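Local atomic coordinates of ficolin-3 (Homo sapiens, PDB entry 2J5Z), a protein that binds sugars such as galactose through a fibrinogen-like recognition domain, as a collagen-containing lectin that probably senses microbial and other foreign surfaces in innate immunity. Residues L90-T94 and F120-G124; G97-L101 and R217-R221; A115-F120 and A132-E138; H148-T154 and A174-A178. All blocks are in the same frame, centred on the assembly; numbering follows the deposited sequence. Where two conformers were deposited one is given.

Interaction 1: residues L90-T94 and F120-G124; sequences LHQLT and FRLLG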
loop_
_atom_site.group_PDB
_atom_site.type_symbol
_atom_site.label_atom_id
_atom_site.label_comp_id
_atom_site.label_asym_id
_atom_site.label_seq_id
_atom_site.Cartn_x
_atom_site.Cartn_y
_atom_site.Cartn_z
ATOM N N LEU A 90 -2.476 17.139 -13.973
ATOM C CA LEU A 90 -2.219 18.387 -13.244
ATOM C C LEU A 90 -2.810 19.598 -13.961
ATOM O O LEU A 90 -3.422 20.474 -13.336
ATOM C CB LEU A 90 -0.716 18.584 -13.006
ATOM C CG LEU A 90 -0.112 17.659 -11.935
ATOM C CD1 LEU A 90 1.414 17.637 -11.967
ATOM C CD2 LEU A 90 -0.600 18.036 -10.523
ATOM N N HIS A 91 -2.652 19.653 -15.285
ATOM C CA HIS A 91 -3.323 20.719 -16.021
ATOM C C HIS A 91 -4.844 20.688 -15.834
ATOM O O HIS A 91 -5.482 21.728 -15.601
ATOM C CB HIS A 91 -3.003 20.624 -17.521
ATOM C CG HIS A 91 -3.779 21.605 -18.339
ATOM N ND1 HIS A 91 -4.803 21.236 -19.190
ATOM C CD2 HIS A 91 -3.712 22.956 -18.392
ATOM C CE1 HIS A 91 -5.317 22.319 -19.750
ATOM N NE2 HIS A 91 -4.673 23.375 -19.285
ATOM N N GLN A 92 -5.446 19.506 -15.962
ATOM C CA GLN A 92 -6.902 19.392 -15.816
ATOM C C GLN A 92 -7.385 19.757 -14.412
ATOM O O GLN A 92 -8.389 20.468 -14.255
ATOM C CB GLN A 92 -7.382 17.991 -16.235
ATOM C CG GLN A 92 -7.314 17.820 -17.766
ATOM C CD GLN A 92 -7.715 16.445 -18.230
ATOM O OE1 GLN A 92 -8.449 15.735 -17.544
ATOM N NE2 GLN A 92 -7.266 16.073 -19.425
ATOM N N LEU A 93 -6.643 19.315 -13.401
ATOM C CA LEU A 93 -7.008 19.613 -12.016
ATOM C C LEU A 93 -6.911 21.103 -11.723
ATOM O O LEU A 93 -7.771 21.664 -11.042
ATOM C CB LEU A 93 -6.102 18.865 -11.038
ATOM C CG LEU A 93 -6.345 17.377 -10.818
ATOM C CD1 LEU A 93 -5.092 16.761 -10.238
ATOM C CD2 LEU A 93 -7.568 17.128 -9.921
ATOM N N THR A 94 -5.862 21.740 -12.240
ATOM C CA THR A 94 -5.533 23.102 -11.818
ATOM C C THR A 94 -6.102 24.198 -12.715
ATOM O O THR A 94 -5.856 25.381 -12.476
ATOM C CB THR A 94 -4.017 23.296 -11.609
ATOM O OG1 THR A 94 -3.328 23.134 -12.854
ATOM C CG2 THR A 94 -3.480 22.287 -10.581
ATOM N N PHE A 120 -0.612 27.170 -7.666
ATOM C CA PHE A 120 0.125 26.344 -8.606
ATOM C C PHE A 120 -0.838 25.956 -9.723
ATOM O O PHE A 120 -1.957 25.502 -9.472
ATOM C CB PHE A 120 0.643 25.079 -7.887
ATOM C CG PHE A 120 1.238 24.028 -8.791
ATOM C CD1 PHE A 120 2.621 23.939 -8.962
ATOM C CD2 PHE A 120 0.430 23.087 -9.424
ATOM C CE1 PHE A 120 3.178 22.947 -9.778
ATOM C CE2 PHE A 120 0.974 22.103 -10.239
ATOM C CZ PHE A 120 2.341 22.019 -10.406
ATOM N N ARG A 121 -0.391 26.128 -10.955
ATOM C CA ARG A 121 -1.198 25.755 -12.111
ATOM C C ARG A 121 -0.272 25.403 -13.243
ATOM O O ARG A 121 0.789 26.014 -13.392
ATOM C CB ARG A 121 -2.090 26.941 -12.503
ATOM C CG ARG A 121 -2.939 26.733 -13.719
ATOM C CD ARG A 121 -3.974 27.859 -13.850
ATOM N NE ARG A 121 -3.322 29.162 -13.952
ATOM C CZ ARG A 121 -2.973 29.748 -15.093
ATOM N NH1 ARG A 121 -3.233 29.163 -16.265
ATOM N NH2 ARG A 121 -2.383 30.941 -15.061
ATOM N N LEU A 122 -0.644 24.406 -14.051
ATOM C CA LEU A 122 0.115 24.155 -15.270
ATOM C C LEU A 122 -0.721 24.527 -16.481
ATOM O O LEU A 122 -1.922 24.219 -16.533
ATOM C CB LEU A 122 0.529 22.679 -15.396
ATOM C CG LEU A 122 1.422 22.052 -14.337
ATOM C CD1 LEU A 122 1.864 20.658 -14.797
ATOM C CD2 LEU A 122 2.622 22.953 -14.038
ATOM N N LEU A 123 -0.096 25.187 -17.444
ATOM C CA LEU A 123 -0.761 25.441 -18.722
ATOM C C LEU A 123 -0.902 24.116 -19.451
ATOM O O LEU A 123 -0.415 23.091 -18.961
ATOM C CB LEU A 123 0.020 26.460 -19.548
ATOM C CG LEU A 123 -0.239 27.931 -19.176
ATOM C CD1 LEU A 123 0.164 28.199 -17.735
ATOM C CD2 LEU A 123 0.468 28.895 -20.119
ATOM N N GLY A 124 -1.585 24.125 -20.595
ATOM C CA GLY A 124 -1.830 22.893 -21.368
ATOM C C GLY A 124 -0.638 22.412 -22.192
ATOM O O GLY A 124 0.435 23.013 -22.173
HETATM O O HOH W 1 -4.740 24.503 -15.848
#
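Thr-94 and His-91 reach from the helix to Leu-122 and Gly-124 by different first torsions. A chi1 of 64° sets Thr-94 OG1 between its backbone N and carbonyl carbon, where it donates back to Leu-90 O at 2.7 Å and accepts the backbone N-H of Leu-122, N to OG1 3.2 Å. One hydroxyl thus ties the strand to a helix carbonyl, and these two bonds fix its rotation. Thr-94 N reaches Leu-90 O from the opposite face of its plane. His-91 turns CG away from the backbone N, chi1 174°, and lays its ring against the chain leaving the strand: Gly-124 CA sits over one face, 3.6 Å from the ring centroid, a CH-pi contact. Between these two grips, a water donates to both His-91 O and Leu-122 O. On the buried side Leu-90 CB meets Leu-122 CD1 at 3.8 Å. On the outer side the methylenes of Arg-121 pass Thr-94 O, with CD 3.4 Å from it. Leu-90 and Thr-94 also rest on Leu-220 of strand 215-220. The short axes run 126° apart: this is helix-on-sheet packing, with helix 87-94 laid across the central antiparallel sheet of the fibrinogen-like domain.

Interaction 2: residues G97-L101 and R217-R221; sequences GNWEL and RMMLR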
loop_
_atom_site.group_PDB
_atom_site.type_symbol
_atom_site.label_atom_id
_atom_site.label_comp_id
_atom_site.label_asym_id
_atom_site.label_seq_id
_atom_site.Cartn_x
_atom_site.Cartn_y
_atom_site.Cartn_z
ATOM N N GLY A 97 -10.171 26.685 -9.764
ATOM C CA GLY A 97 -9.895 26.672 -8.327
ATOM C C GLY A 97 -8.506 27.187 -7.990
ATOM O O GLY A 97 -7.627 27.264 -8.854
ATOM N N ASN A 98 -8.317 27.603 -6.749
ATOM C CA ASN A 98 -6.980 27.955 -6.325
ATOM C C ASN A 98 -6.390 26.789 -5.555
ATOM O O ASN A 98 -6.978 26.302 -4.588
ATOM C CB ASN A 98 -6.959 29.264 -5.528
ATOM C CG ASN A 98 -7.059 30.495 -6.422
ATOM O OD1 ASN A 98 -7.976 30.614 -7.230
ATOM N ND2 ASN A 98 -6.114 31.418 -6.273
ATOM N N TRP A 99 -5.254 26.305 -6.036
ATOM C CA TRP A 99 -4.529 25.229 -5.381
ATOM C C TRP A 99 -3.189 25.735 -4.878
ATOM O O TRP A 99 -2.344 26.138 -5.670
ATOM C CB TRP A 99 -4.258 24.082 -6.353
ATOM C CG TRP A 99 -5.464 23.481 -7.018
ATOM C CD1 TRP A 99 -6.202 24.027 -8.032
ATOM C CD2 TRP A 99 -6.024 22.186 -6.765
ATOM N NE1 TRP A 99 -7.206 23.159 -8.404
ATOM C CE2 TRP A 99 -7.111 22.020 -7.647
ATOM C CE3 TRP A 99 -5.710 21.149 -5.880
ATOM C CZ2 TRP A 99 -7.894 20.864 -7.659
ATOM C CZ3 TRP A 99 -6.494 19.996 -5.897
ATOM C CH2 TRP A 99 -7.570 19.867 -6.782
ATOM N N GLU A 100 -2.996 25.705 -3.567
ATOM C CA GLU A 100 -1.726 26.096 -2.978
ATOM C C GLU A 100 -0.759 24.924 -3.093
ATOM O O GLU A 100 -1.177 23.765 -3.045
ATOM C CB GLU A 100 -1.920 26.475 -1.507
ATOM C CG GLU A 100 -2.600 25.389 -0.711
ATOM C CD GLU A 100 -2.899 25.754 0.739
ATOM O OE1 GLU A 100 -2.170 26.594 1.320
ATOM O OE2 GLU A 100 -3.860 25.166 1.292
ATOM N N LEU A 101 0.521 25.231 -3.277
ATOM C CA LEU A 101 1.557 24.209 -3.363
ATOM C C LEU A 101 2.358 24.128 -2.068
ATOM O O LEU A 101 2.891 25.137 -1.600
ATOM C CB LEU A 101 2.520 24.511 -4.518
ATOM C CG LEU A 101 3.727 23.560 -4.642
ATOM C CD1 LEU A 101 3.305 22.127 -5.066
ATOM C CD2 LEU A 101 4.759 24.104 -5.618
ATOM N N ARG A 217 8.085 15.299 -1.191
ATOM C CA ARG A 217 6.703 15.223 -1.689
ATOM C C ARG A 217 6.313 16.580 -2.228
ATOM O O ARG A 217 6.771 17.590 -1.707
ATOM C CB ARG A 217 5.706 14.829 -0.600
ATOM C CG ARG A 217 5.956 13.474 0.064
ATOM C CD ARG A 217 4.722 13.022 0.828
ATOM N NE ARG A 217 4.338 13.908 1.924
ATOM C CZ ARG A 217 3.212 13.757 2.612
ATOM N NH1 ARG A 217 2.389 12.766 2.302
ATOM N NH2 ARG A 217 2.904 14.574 3.607
ATOM N N MET A 218 5.476 16.601 -3.267
ATOM C CA MET A 218 4.863 17.854 -3.731
ATOM C C MET A 218 3.355 17.689 -3.685
ATOM O O MET A 218 2.818 16.680 -4.161
ATOM C CB MET A 218 5.310 18.196 -5.158
ATOM C CG MET A 218 6.834 18.171 -5.375
ATOM S SD MET A 218 7.327 18.502 -7.093
ATOM C CE MET A 218 7.030 20.266 -7.231
ATOM N N MET A 219 2.652 18.675 -3.134
ATOM C CA MET A 219 1.242 18.468 -2.849
ATOM C C MET A 219 0.431 19.753 -3.006
ATOM O O MET A 219 0.965 20.848 -2.841
ATOM C CB MET A 219 1.080 17.884 -1.437
ATOM C CG MET A 219 1.871 18.615 -0.362
ATOM S SD MET A 219 2.463 17.557 1.017
ATOM C CE MET A 219 0.914 17.116 1.730
ATOM N N LEU A 220 -0.850 19.597 -3.331
ATOM C CA LEU A 220 -1.760 20.714 -3.589
ATOM C C LEU A 220 -2.994 20.696 -2.711
ATOM O O LEU A 220 -3.562 19.631 -2.413
ATOM C CB LEU A 220 -2.261 20.642 -5.042
ATOM C CG LEU A 220 -1.223 20.628 -6.147
ATOM C CD1 LEU A 220 -1.920 20.435 -7.490
ATOM C CD2 LEU A 220 -0.391 21.908 -6.127
ATOM N N ARG A 221 -3.462 21.882 -2.334
ATOM C CA ARG A 221 -4.723 21.970 -1.614
ATOM C C ARG A 221 -5.482 23.247 -1.970
ATOM O O ARG A 221 -4.928 24.351 -1.948
ATOM C CB ARG A 221 -4.484 21.889 -0.104
ATOM C CG ARG A 221 -5.755 22.012 0.724
ATOM C CD ARG A 221 -5.499 21.760 2.208
ATOM N NE ARG A 221 -4.760 22.845 2.862
ATOM C CZ ARG A 221 -4.435 22.846 4.153
ATOM N NH1 ARG A 221 -4.784 21.822 4.924
ATOM N NH2 ARG A 221 -3.763 23.866 4.680
ATOM O OXT ARG A 221 -6.673 23.200 -2.271
HETATM O O HOH W 2 -5.966 26.714 -1.532
HETATM O O HOH W 3 -8.242 25.307 -2.283
HETATM O O HOH W 4 -1.844 25.892 4.012
#
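Leu-101 and Leu-220 form an antiparallel, non-hydrogen-bonded pair where the C-terminal strand of the fibrinogen-like domain lies beside the start of strand 101-106 in the sheet. Their side chains fall on one face of the sheet, Leu-101 CD1 3.9 Å from Leu-220 CD2. One step along, the backbones of Glu-100 and Arg-221 make the join: Arg-221 N gives its hydrogen to Glu-100 O at 3.0 Å, and Glu-100 N points to Arg-221 O, an atom whose position is less certain. Next to this pair, Trp-99 crosses Leu-220 at about a right angle and sets CE3 3.6 Å from Leu-220 CB; its NE1 is held by Gln-96 O. On the other side of the strands the Glu-100 and Arg-221 side chains run alongside each other in the same direction. Their salt bridge joins Arg-221 NE to the syn side of Glu-100 OE2 at 2.9 Å. It is almost straight at NE (177°) and lies in the guanidinium plane, but 33° out of the carboxylate plane. Further out, Glu-48 O and Gly-50 O both bind Arg-221 NH1, holding the guanidinium in place. A water closes the ring, donating to Glu-100 OE1 at 2.8 Å and accepting from Arg-221 NH2 at 2.9 Å.

Interaction 3: residues A115-F120 and A132-E138; sequences AHYATF and ALGKFSE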
loop_
_atom_site.group_PDB
_atom_site.type_symbol
_atom_site.label_atom_id
_atom_site.label_comp_id
_atom_site.label_asym_id
_atom_site.label_seq_id
_atom_site.Cartn_x
_atom_site.Cartn_y
_atom_site.Cartn_z
ATOM N N ALA A 115 8.374 24.320 1.843
ATOM C CA ALA A 115 8.190 25.538 1.061
ATOM C C ALA A 115 6.725 25.576 0.649
ATOM O O ALA A 115 6.152 24.550 0.267
ATOM C CB ALA A 115 9.096 25.537 -0.161
ATOM N N HIS A 116 6.127 26.751 0.753
ATOM C CA HIS A 116 4.733 26.921 0.395
ATOM C C HIS A 116 4.617 28.029 -0.631
ATOM O O HIS A 116 5.379 29.003 -0.595
ATOM C CB HIS A 116 3.899 27.242 1.630
ATOM C CG HIS A 116 3.737 26.080 2.557
ATOM N ND1 HIS A 116 4.787 25.556 3.280
ATOM C CD2 HIS A 116 2.650 25.340 2.878
ATOM C CE1 HIS A 116 4.353 24.537 4.001
ATOM N NE2 HIS A 116 3.059 24.389 3.780
ATOM N N TYR A 117 3.678 27.859 -1.560
ATOM C CA TYR A 117 3.417 28.873 -2.592
ATOM C C TYR A 117 1.908 29.045 -2.696
ATOM O O TYR A 117 1.158 28.068 -2.600
ATOM C CB TYR A 117 4.005 28.460 -3.950
ATOM C CG TYR A 117 5.508 28.311 -3.917
ATOM C CD1 TYR A 117 6.335 29.376 -4.268
ATOM C CD2 TYR A 117 6.105 27.109 -3.519
ATOM C CE1 TYR A 117 7.723 29.250 -4.235
ATOM C CE2 TYR A 117 7.494 26.977 -3.467
ATOM C CZ TYR A 117 8.292 28.053 -3.822
ATOM O OH TYR A 117 9.661 27.929 -3.768
ATOM N N ALA A 118 1.459 30.283 -2.886
ATOM C CA ALA A 118 0.040 30.601 -2.803
ATOM C C ALA A 118 -0.820 29.841 -3.812
ATOM O O ALA A 118 -1.949 29.437 -3.496
ATOM C CB ALA A 118 -0.162 32.117 -2.986
ATOM N N THR A 119 -0.305 29.702 -5.036
ATOM C CA THR A 119 -1.009 28.969 -6.102
ATOM C C THR A 119 -0.054 28.154 -6.970
ATOM O O THR A 119 1.150 28.414 -7.016
ATOM C CB THR A 119 -1.837 29.902 -7.049
ATOM O OG1 THR A 119 -0.956 30.823 -7.703
ATOM C CG2 THR A 119 -2.922 30.677 -6.284
ATOM N N PHE A 120 -0.612 27.170 -7.666
ATOM C CA PHE A 120 0.125 26.344 -8.606
ATOM C C PHE A 120 -0.838 25.956 -9.723
ATOM O O PHE A 120 -1.957 25.502 -9.472
ATOM C CB PHE A 120 0.643 25.079 -7.887
ATOM C CG PHE A 120 1.238 24.028 -8.791
ATOM C CD1 PHE A 120 2.621 23.939 -8.962
ATOM C CD2 PHE A 120 0.430 23.087 -9.424
ATOM C CE1 PHE A 120 3.178 22.947 -9.778
ATOM C CE2 PHE A 120 0.974 22.103 -10.239
ATOM C CZ PHE A 120 2.341 22.019 -10.406
ATOM N N ALA A 132 2.763 27.948 -13.862
ATOM C CA ALA A 132 2.284 29.235 -13.326
ATOM C C ALA A 132 2.257 29.147 -11.792
ATOM O O ALA A 132 1.350 28.551 -11.198
ATOM C CB ALA A 132 0.903 29.565 -13.869
ATOM N N LEU A 133 3.273 29.729 -11.160
ATOM C CA LEU A 133 3.437 29.603 -9.716
ATOM C C LEU A 133 3.111 30.915 -9.014
ATOM O O LEU A 133 3.570 31.968 -9.442
ATOM C CB LEU A 133 4.881 29.187 -9.406
ATOM C CG LEU A 133 5.174 28.757 -7.975
ATOM C CD1 LEU A 133 4.538 27.402 -7.682
ATOM C CD2 LEU A 133 6.696 28.740 -7.746
ATOM N N GLY A 134 2.316 30.828 -7.945
ATOM C CA GLY A 134 2.023 31.961 -7.065
ATOM C C GLY A 134 3.207 32.318 -6.183
ATOM O O GLY A 134 4.251 31.660 -6.210
ATOM N N LYS A 135 3.051 33.389 -5.421
ATOM C CA LYS A 135 4.135 33.895 -4.581
ATOM C C LYS A 135 4.451 32.979 -3.400
ATOM O O LYS A 135 3.579 32.288 -2.885
ATOM C CB LYS A 135 3.781 35.297 -4.074
ATOM C CG LYS A 135 3.470 36.289 -5.196
ATOM C CD LYS A 135 4.671 36.498 -6.085
ATOM C CE LYS A 135 4.385 37.561 -7.158
ATOM N NZ LYS A 135 5.510 37.679 -8.134
ATOM N N PHE A 136 5.716 33.004 -2.990
ATOM C CA PHE A 136 6.220 32.269 -1.842
ATOM C C PHE A 136 5.640 32.855 -0.557
ATOM O O PHE A 136 5.730 34.064 -0.326
ATOM C CB PHE A 136 7.749 32.365 -1.833
ATOM C CG PHE A 136 8.415 31.628 -0.705
ATOM C CD1 PHE A 136 8.461 30.234 -0.683
ATOM C CD2 PHE A 136 9.038 32.329 0.324
ATOM C CE1 PHE A 136 9.097 29.555 0.347
ATOM C CE2 PHE A 136 9.676 31.659 1.364
ATOM C CZ PHE A 136 9.711 30.271 1.382
ATOM N N SER A 137 5.029 32.006 0.264
ATOM C CA SER A 137 4.472 32.460 1.539
ATOM C C SER A 137 5.468 32.251 2.680
ATOM O O SER A 137 5.964 33.215 3.262
ATOM C CB SER A 137 3.146 31.767 1.842
ATOM O OG SER A 137 3.342 30.375 2.012
ATOM N N GLU A 138 5.764 30.991 2.984
ATOM C CA GLU A 138 6.728 30.659 4.028
ATOM C C GLU A 138 7.344 29.298 3.740
ATOM O O GLU A 138 6.786 28.500 2.983
ATOM C CB GLU A 138 6.056 30.653 5.404
ATOM C CG GLU A 138 4.984 29.585 5.560
ATOM C CD GLU A 138 4.142 29.759 6.812
ATOM O OE1 GLU A 138 4.232 30.827 7.455
ATOM O OE2 GLU A 138 3.379 28.824 7.146
HETATM O O HOH W 5 -0.678 30.256 -10.178
#
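Tyr-117 lies between Leu-133 and Phe-136, one on each face of its ring. From one side comes the Leu-133 isopropyl group, whose CD2 stands 3.9 Å from the phenol centroid in a CH-pi contact; CG of Leu-133 anti to the backbone N, chi1 -169°, swings both methyls toward the tyrosine. From the other side Phe-136 presents its CD1 edge, a T-shaped pair with centroids 5.5 Å apart and planes at 61°. At the rim of the phenol, near its plane, Gly-134 O approaches CD1 at 3.7 Å. The hydroxyl beyond is held by Asp-143 OD1, so the ring is fixed at its end as well as on its faces. Phe-136 has Ala-115 CB at its own edge, 4.0 Å from CE1. The other methyl of Leu-133, CD1, meets the edge of the Phe-120 ring.

Four backbone bonds hold these side chains in step. Gly-134 N reaches Thr-119 O at 2.8 Å, and Ala-118 N reaches Lys-135 O at 2.9 Å. His-116 then serves two successive residues, its O accepting from Ser-137 N and its N donating to Glu-138 O. With no side chain on Gly-134, Thr-119 OG1 can lie 3.3 Å from its CA; a water links that hydroxyl to Ala-132 O. The contact belongs to the hairpin of strands 112-122 and 131-133. On its far side strand 112-122 pairs with strand 101-106, through Leu-101 and Val-103, while the Trp-203 loop packs on Ala-115 and Tyr-117.

Interaction 4: residues H148-T154 and A174-A178; sequences HSGRPFT and AWWYA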
loop_
_atom_site.group_PDB
_atom_site.type_symbol
_atom_site.label_atom_id
_atom_site.label_comp_id
_atom_site.label_asym_id
_atom_site.label_seq_id
_atom_site.Cartn_x
_atom_site.Cartn_y
_atom_site.Cartn_z
ATOM N N HIS A 148 11.513 29.113 -11.671
ATOM C CA HIS A 148 10.958 28.203 -12.647
ATOM C C HIS A 148 9.567 28.593 -13.113
ATOM O O HIS A 148 9.073 28.067 -14.109
ATOM C CB HIS A 148 11.003 26.780 -12.098
ATOM C CG HIS A 148 12.397 26.255 -12.003
ATOM N ND1 HIS A 148 13.102 26.222 -10.821
ATOM C CD2 HIS A 148 13.241 25.817 -12.959
ATOM C CE1 HIS A 148 14.316 25.752 -11.050
ATOM N NE2 HIS A 148 14.426 25.500 -12.339
ATOM N N SER A 149 8.954 29.541 -12.424
ATOM C CA SER A 149 7.631 30.000 -12.843
ATOM C C SER A 149 7.713 30.659 -14.213
ATOM O O SER A 149 8.650 31.405 -14.480
ATOM C CB SER A 149 7.038 30.978 -11.843
ATOM O OG SER A 149 5.692 31.271 -12.208
ATOM N N GLY A 150 6.749 30.369 -15.082
ATOM C CA GLY A 150 6.738 30.945 -16.429
ATOM C C GLY A 150 7.497 30.132 -17.460
ATOM O O GLY A 150 7.555 30.510 -18.643
ATOM N N ARG A 151 8.080 29.012 -17.034
ATOM C CA ARG A 151 8.916 28.225 -17.922
ATOM C C ARG A 151 8.223 26.940 -18.343
ATOM O O ARG A 151 7.452 26.377 -17.572
ATOM C CB ARG A 151 10.267 27.928 -17.265
ATOM C CG ARG A 151 11.034 29.202 -16.949
ATOM C CD ARG A 151 12.356 28.961 -16.283
ATOM N NE ARG A 151 12.976 30.242 -15.964
ATOM C CZ ARG A 151 13.709 30.949 -16.820
ATOM N NH1 ARG A 151 13.946 30.486 -18.049
ATOM N NH2 ARG A 151 14.224 32.114 -16.439
ATOM N N PRO A 152 8.477 26.499 -19.585
ATOM C CA PRO A 152 7.899 25.251 -20.072
ATOM C C PRO A 152 8.573 24.059 -19.410
ATOM O O PRO A 152 9.675 24.178 -18.893
ATOM C CB PRO A 152 8.235 25.275 -21.569
ATOM C CG PRO A 152 9.525 26.054 -21.628
ATOM C CD PRO A 152 9.334 27.144 -20.602
ATOM N N PHE A 153 7.895 22.921 -19.410
ATOM C CA PHE A 153 8.486 21.683 -18.933
ATOM C C PHE A 153 9.392 21.151 -20.042
ATOM O O PHE A 153 9.042 21.260 -21.232
ATOM C CB PHE A 153 7.345 20.696 -18.650
ATOM C CG PHE A 153 7.708 19.581 -17.709
ATOM C CD1 PHE A 153 7.802 19.811 -16.346
ATOM C CD2 PHE A 153 7.894 18.285 -18.185
ATOM C CE1 PHE A 153 8.100 18.788 -15.467
ATOM C CE2 PHE A 153 8.200 17.245 -17.309
ATOM C CZ PHE A 153 8.303 17.494 -15.949
ATOM N N THR A 154 10.553 20.599 -19.675
ATOM C CA THR A 154 11.403 19.873 -20.646
ATOM C C THR A 154 11.822 18.499 -20.149
ATOM O O THR A 154 12.066 18.282 -18.950
ATOM C CB THR A 154 12.645 20.667 -21.238
ATOM O OG1 THR A 154 13.901 20.182 -20.726
ATOM C CG2 THR A 154 12.510 22.126 -21.060
ATOM N N ALA A 174 13.607 15.884 -15.261
ATOM C CA ALA A 174 12.564 16.541 -16.035
ATOM C C ALA A 174 12.013 17.644 -15.141
ATOM O O ALA A 174 11.745 17.408 -13.973
ATOM C CB ALA A 174 11.448 15.546 -16.381
ATOM N N TRP A 175 11.826 18.842 -15.682
ATOM C CA TRP A 175 11.420 19.970 -14.843
ATOM C C TRP A 175 11.190 21.155 -15.749
ATOM O O TRP A 175 11.431 21.084 -16.952
ATOM C CB TRP A 175 12.553 20.329 -13.882
ATOM C CG TRP A 175 12.218 21.025 -12.575
ATOM C CD1 TRP A 175 12.633 22.282 -12.174
ATOM C CD2 TRP A 175 11.492 20.478 -11.472
ATOM N NE1 TRP A 175 12.189 22.543 -10.905
ATOM C CE2 TRP A 175 11.486 21.458 -10.446
ATOM C CE3 TRP A 175 10.838 19.258 -11.250
ATOM C CZ2 TRP A 175 10.851 21.252 -9.212
ATOM C CZ3 TRP A 175 10.211 19.051 -10.030
ATOM C CH2 TRP A 175 10.211 20.049 -9.028
ATOM N N TRP A 176 10.758 22.255 -15.149
ATOM C CA TRP A 176 10.582 23.489 -15.882
ATOM C C TRP A 176 11.930 24.196 -15.918
ATOM O O TRP A 176 12.088 25.280 -15.351
ATOM C CB TRP A 176 9.514 24.347 -15.201
ATOM C CG TRP A 176 8.200 23.616 -15.034
ATOM C CD1 TRP A 176 7.175 23.538 -15.952
ATOM C CD2 TRP A 176 7.780 22.845 -13.898
ATOM N NE1 TRP A 176 6.145 22.769 -15.445
ATOM C CE2 TRP A 176 6.493 22.333 -14.188
ATOM C CE3 TRP A 176 8.371 22.533 -12.660
ATOM C CZ2 TRP A 176 5.787 21.522 -13.292
ATOM C CZ3 TRP A 176 7.659 21.742 -11.759
ATOM C CH2 TRP A 176 6.378 21.240 -12.084
ATOM N N TYR A 177 12.898 23.571 -16.597
ATOM C CA TYR A 177 14.289 24.046 -16.569
ATOM C C TYR A 177 14.493 25.428 -17.190
ATOM O O TYR A 177 13.845 25.796 -18.170
ATOM C CB TYR A 177 15.234 23.048 -17.257
ATOM C CG TYR A 177 15.365 21.736 -16.529
ATOM C CD1 TYR A 177 15.860 21.685 -15.229
ATOM C CD2 TYR A 177 14.986 20.549 -17.137
ATOM C CE1 TYR A 177 15.972 20.477 -14.544
ATOM C CE2 TYR A 177 15.096 19.345 -16.467
ATOM C CZ TYR A 177 15.595 19.312 -15.180
ATOM O OH TYR A 177 15.693 18.116 -14.503
ATOM N N ALA A 178 15.431 26.161 -16.609
ATOM C CA ALA A 178 15.948 27.387 -17.201
ATOM C C ALA A 178 17.325 27.033 -17.784
ATOM O O ALA A 178 17.412 26.470 -18.877
ATOM C CB ALA A 178 16.050 28.463 -16.131
HETATM O O HOH W 6 13.166 28.190 -19.427
#
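Thr-154 and Trp-175 exchange backbone hydrogen bonds of unequal strength. Thr-154 N gives a straight bond to Trp-175 O, 2.9 Å and 172°, while the return bond from Trp-175 N to Thr-154 O is weak at 3.3 Å. Trp-175 O also takes a weak bond from Tyr-177 N, closing an inverse gamma turn centred on Trp-176. The indole NE1 of Trp-176 is satisfied by Tyr-129 O, and one indole face receives the edge of Phe-153, planes at 73°. Trp-175 turns its own edge onto the face of the His-148 imidazole, planes at 82°, and its NE1 has a weak bond to Ser-183 OG. This paired backbone belongs to the part of the fibrinogen-like domain that carries the galactose pocket: Ser-179, Cys-180 and Tyr-181 follow directly, and the Tyr-177 side chain is about 6 Å from the bound sugar. Tyr-177 OH bonds to Asn-184 OD1. Arg-151 stretches past Ala-178 with the CB methyl over one guanidinium face; its NE is taken by Leu-147 O, and NH1 donates to a water that donates to Tyr-177 O at 2.8 Å. Trp-176 O and Thr-154 OG1 are buried without a polar partner in the model; OG1 meets the Tyr-177 ring edge.

How the interactions relate
Interactions 1, 2 and 3 gather on one antiparallel sheet. Interactions 2 and 3 have centres about 9 Å apart, interactions 1 and 2 about 11 Å, and interactions 1 and 3 share Phe-120 on strand 112-122. Interaction 4 lies in the loops of the sugar- and calcium-binding part, its centre about 14 Å from that of interaction 1; Leu-122 and Phe-120 pack on Trp-176 there, and Ser-149 OG meets Leu-133 N of interaction 3. Along the chain, interactions 1 and 3 alternate segments and interaction 4 follows them; interaction 2 encloses interactions 3 and 4. After forming the sugar-binding loops the chain thus returns to the sheet, where Met-218 of the last strand packs on Trp-175.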